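Local coordinates for biphenyl-2,3-diol 1,2-dioxygenase III-related protein (Vibrio cholerae, PDB 3EY8), which is of unassigned function but belongs to the glyoxalase/bleomycin resistance protein/dioxygenase superfamily and binds a calcium ion, at residues T25-K30 with Q94-M99. The protein carries 9 engineered substitutions. Sequence-based numbering, arbitrary orientation. Where two conformers were deposited one is given.
Sequences TKFYEK and QGVVIM. Engineered in segment 25-30: K26 (natural residue Asn). Engineered in segment 94-99: V97 (natural residue Thr).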
ATOM      1  N   THR B  25     -13.380  -5.824  -8.715  1.00 24.07           N
ATOM      2  CA  THR B  25     -14.029  -4.516  -8.723  1.00 21.79           C
ATOM      3  C   THR B  25     -15.422  -4.585  -8.089  1.00 24.31           C
ATOM      4  O   THR B  25     -15.791  -3.714  -7.290  1.00 25.74           O
ATOM      5  CB  THR B  25     -14.054  -3.870 -10.129  1.00 30.71           C
ATOM      6  OG1 THR B  25     -14.729  -4.736 -11.042  1.00 30.21           O
ATOM      7  CG2 THR B  25     -12.630  -3.632 -10.633  1.00 25.34           C
ATOM      8  N   LYS B  26     -16.181  -5.633  -8.409  1.00 24.03           N
ATOM      9  CA  LYS B  26     -17.493  -5.812  -7.791  1.00 25.16           C
ATOM     10  C   LYS B  26     -17.369  -5.849  -6.270  1.00 29.16           C
ATOM     11  O   LYS B  26     -18.142  -5.212  -5.557  1.00 26.68           O
ATOM     12  CB  LYS B  26     -18.168  -7.093  -8.285  1.00 29.02           C
ATOM     13  CG  LYS B  26     -18.676  -7.039  -9.716  1.00 34.24           C
ATOM     14  CD  LYS B  26     -19.481  -8.292 -10.037  1.00 34.04           C
ATOM     15  CE  LYS B  26     -19.912  -8.332 -11.495  1.00 59.40           C
ATOM     16  NZ  LYS B  26     -18.782  -8.628 -12.418  1.00 57.14           N
ATOM     17  N   PHE B  27     -16.390  -6.600  -5.782  1.00 24.21           N
ATOM     18  CA  PHE B  27     -16.167  -6.717  -4.345  1.00 24.87           C
ATOM     19  C   PHE B  27     -15.840  -5.380  -3.681  1.00 28.74           C
ATOM     20  O   PHE B  27     -16.494  -4.979  -2.717  1.00 26.06           O
ATOM     21  CB  PHE B  27     -15.059  -7.735  -4.063  1.00 27.76           C
ATOM     22  CG  PHE B  27     -14.785  -7.941  -2.599  1.00 26.98           C
ATOM     23  CD1 PHE B  27     -13.873  -7.136  -1.933  1.00 26.39           C
ATOM     24  CD2 PHE B  27     -15.442  -8.941  -1.891  1.00 24.62           C
ATOM     25  CE1 PHE B  27     -13.615  -7.323  -0.579  1.00 23.10           C
ATOM     26  CE2 PHE B  27     -15.190  -9.133  -0.549  1.00 27.25           C
ATOM     27  CZ  PHE B  27     -14.274  -8.328   0.108  1.00 24.76           C
ATOM     28  N   TYR B  28     -14.824  -4.692  -4.183  1.00 24.00           N
ATOM     29  CA  TYR B  28     -14.406  -3.440  -3.558  1.00 23.18           C
ATOM     30  C   TYR B  28     -15.467  -2.337  -3.652  1.00 24.79           C
ATOM     31  O   TYR B  28     -15.575  -1.500  -2.753  1.00 24.71           O
ATOM     32  CB  TYR B  28     -13.050  -2.978  -4.100  1.00 21.33           C
ATOM     33  CG  TYR B  28     -11.906  -3.731  -3.463  1.00 23.34           C
ATOM     34  CD1 TYR B  28     -11.444  -4.925  -4.007  1.00 24.67           C
ATOM     35  CD2 TYR B  28     -11.320  -3.273  -2.293  1.00 28.95           C
ATOM     36  CE1 TYR B  28     -10.401  -5.626  -3.417  1.00 23.34           C
ATOM     37  CE2 TYR B  28     -10.286  -3.970  -1.690  1.00 24.71           C
ATOM     38  CZ  TYR B  28      -9.833  -5.143  -2.259  1.00 22.79           C
ATOM     39  OH  TYR B  28      -8.807  -5.826  -1.659  1.00 23.71           O
ATOM     40  N   GLU B  29     -16.252  -2.342  -4.727  1.00 27.33           N
ATOM     41  CA  GLU B  29     -17.354  -1.392  -4.833  1.00 26.93           C
ATOM     42  C   GLU B  29     -18.447  -1.707  -3.816  1.00 25.22           C
ATOM     43  O   GLU B  29     -18.892  -0.826  -3.084  1.00 28.52           O
ATOM     44  CB  GLU B  29     -17.925  -1.340  -6.262  1.00 27.67           C
ATOM     45  CG  GLU B  29     -17.002  -0.632  -7.254  1.00 26.85           C
ATOM     46  CD  GLU B  29     -17.728  -0.057  -8.461  1.00 40.32           C
ATOM     47  OE1 GLU B  29     -18.651  -0.713  -8.989  1.00 33.01           O
ATOM     48  OE2 GLU B  29     -17.365   1.059  -8.888  1.00 37.06           O
ATOM     49  N   LYS B  30     -18.860  -2.968  -3.760  1.00 24.98           N
ATOM     50  CA  LYS B  30     -19.973  -3.376  -2.907  1.00 24.69           C
ATOM     51  C   LYS B  30     -19.606  -3.381  -1.428  1.00 28.76           C
ATOM     52  O   LYS B  30     -20.405  -2.985  -0.578  1.00 29.75           O
ATOM     53  CB  LYS B  30     -20.491  -4.749  -3.339  1.00 31.08           C
ATOM     54  CG  LYS B  30     -21.485  -5.372  -2.377  1.00 39.99           C
ATOM     55  CD  LYS B  30     -22.087  -6.645  -2.949  1.00 48.00           C
ATOM     56  CE  LYS B  30     -23.069  -7.276  -1.970  1.00 52.28           C
ATOM     57  NZ  LYS B  30     -24.001  -8.223  -2.641  1.00 71.54           N
ATOM     58  N   GLN B  94     -23.056  -7.846   3.496  1.00 31.21           N
ATOM     59  CA  GLN B  94     -22.732  -8.196   2.117  1.00 33.54           C
ATOM     60  C   GLN B  94     -22.359  -9.675   2.010  1.00 30.09           C
ATOM     61  O   GLN B  94     -22.034 -10.166   0.932  1.00 31.55           O
ATOM     62  CB  GLN B  94     -21.615  -7.303   1.562  1.00 30.04           C
ATOM     63  CG  GLN B  94     -21.822  -5.823   1.842  1.00 31.37           C
ATOM     64  CD  GLN B  94     -23.229  -5.351   1.510  1.00 45.76           C
ATOM     65  OE1 GLN B  94     -23.711  -5.528   0.390  1.00 37.10           O
ATOM     66  NE2 GLN B  94     -23.891  -4.739   2.486  1.00 35.04           N
ATOM     67  N   GLY B  95     -22.419 -10.384   3.135  1.00 29.83           N
ATOM     68  CA  GLY B  95     -22.157 -11.815   3.150  1.00 30.23           C
ATOM     69  C   GLY B  95     -20.699 -12.132   3.416  1.00 27.77           C
ATOM     70  O   GLY B  95     -20.251 -13.268   3.245  1.00 30.81           O
ATOM     71  N   VAL B  96     -19.958 -11.118   3.846  1.00 25.22           N
ATOM     72  CA  VAL B  96     -18.526 -11.250   4.098  1.00 23.28           C
ATOM     73  C   VAL B  96     -18.228 -11.644   5.539  1.00 23.36           C
ATOM     74  O   VAL B  96     -18.779 -11.074   6.481  1.00 24.96           O
ATOM     75  CB  VAL B  96     -17.783  -9.944   3.741  1.00 26.37           C
ATOM     76  CG1 VAL B  96     -16.332  -9.986   4.218  1.00 25.74           C
ATOM     77  CG2 VAL B  96     -17.840  -9.711   2.241  1.00 28.87           C
ATOM     78  N   VAL B  97     -17.351 -12.630   5.700  1.00 22.89           N
ATOM     79  CA  VAL B  97     -16.998 -13.143   7.018  1.00 22.99           C
ATOM     80  C   VAL B  97     -15.950 -12.260   7.680  1.00 22.92           C
ATOM     81  O   VAL B  97     -14.834 -12.101   7.169  1.00 25.89           O
ATOM     82  CB  VAL B  97     -16.493 -14.600   6.943  1.00 21.77           C
ATOM     83  CG1 VAL B  97     -15.931 -15.048   8.280  1.00 26.18           C
ATOM     84  CG2 VAL B  97     -17.630 -15.526   6.499  1.00 24.81           C
ATOM     85  N   ILE B  98     -16.313 -11.679   8.817  1.00 22.17           N
ATOM     86  CA  ILE B  98     -15.362 -10.892   9.595  1.00 23.56           C
ATOM     87  C   ILE B  98     -14.559 -11.841  10.463  1.00 28.26           C
ATOM     88  O   ILE B  98     -15.108 -12.565  11.292  1.00 27.27           O
ATOM     89  CB  ILE B  98     -16.071  -9.832  10.443  1.00 24.80           C
ATOM     90  CG1 ILE B  98     -16.788  -8.839   9.520  1.00 27.96           C
ATOM     91  CG2 ILE B  98     -15.070  -9.123  11.363  1.00 25.98           C
ATOM     92  CD1 ILE B  98     -17.527  -7.749  10.246  1.00 33.21           C
HETATM   93  N   MSE B  99     -13.246 -11.846  10.274  0.52 24.02           N
HETATM   94  CA  MSE B  99     -12.410 -12.824  10.965  0.52 25.33           C
HETATM   95  C   MSE B  99     -11.973 -12.402  12.369  0.52 29.27           C
HETATM   96  O   MSE B  99     -11.584 -13.247  13.175  0.52 38.31           O
HETATM   97  CB  MSE B  99     -11.199 -13.207  10.113  0.52 37.93           C
HETATM   98  CG  MSE B  99     -10.104 -12.166  10.067  0.52 53.33           C
HETATM   99 SE   MSE B  99      -8.771 -12.673   8.748  0.52 74.47          SE
HETATM  100  CE  MSE B  99      -9.973 -12.939   7.244  0.52 28.10           C
TER
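K30 and Q94 meet through the flank of the lysine chain, and the pair illustrates how a long basic residue can serve a surface contact with its methylenes, CE above all, rather than through a bond from its ammonium nitrogen. The K30 chain leaves the helix with CG anti to the backbone N (chi1 170°) and stays extended to its end, which lays the methylenes from CG to CE past the carboxamide oxygen of Q94. Across it lies the side chain of Q94, bent at chi2 (-48°), which brings that oxygen against the lysine: Q94 OE1 comes within 3.0 Å of K30 CE and 3.6 Å of K30 CG, whereas K30 NZ stays 4.1 Å from the same oxygen. The neighbouring ammonium group probably polarises CE and favours this approach. CB of Q94 adds a touch on K30 CE at 3.8 Å. The other half of the amide looks to its own helix, where NE2 is hydrogen-bonded to the carbonyl of Y90; the Y90 hydroxyl in turn bonds to K30 O, tying the two helices together. The glyoxalase (VOC) fold is built from paired βαβββ modules, and here helix 21-32 touches the loop that follows helix 84-93. That helix ends in a Schellman motif, in which G95 adopts positive phi and turns the chain toward V96. Beside the polar pair, F27 and V96 cross at about a right angle, and V96 CG2 meets the ring obliquely at F27 CE2, 3.9 Å away. F117 of strand 110-118 touches both side chains, joining this apolar pair to the second sheet.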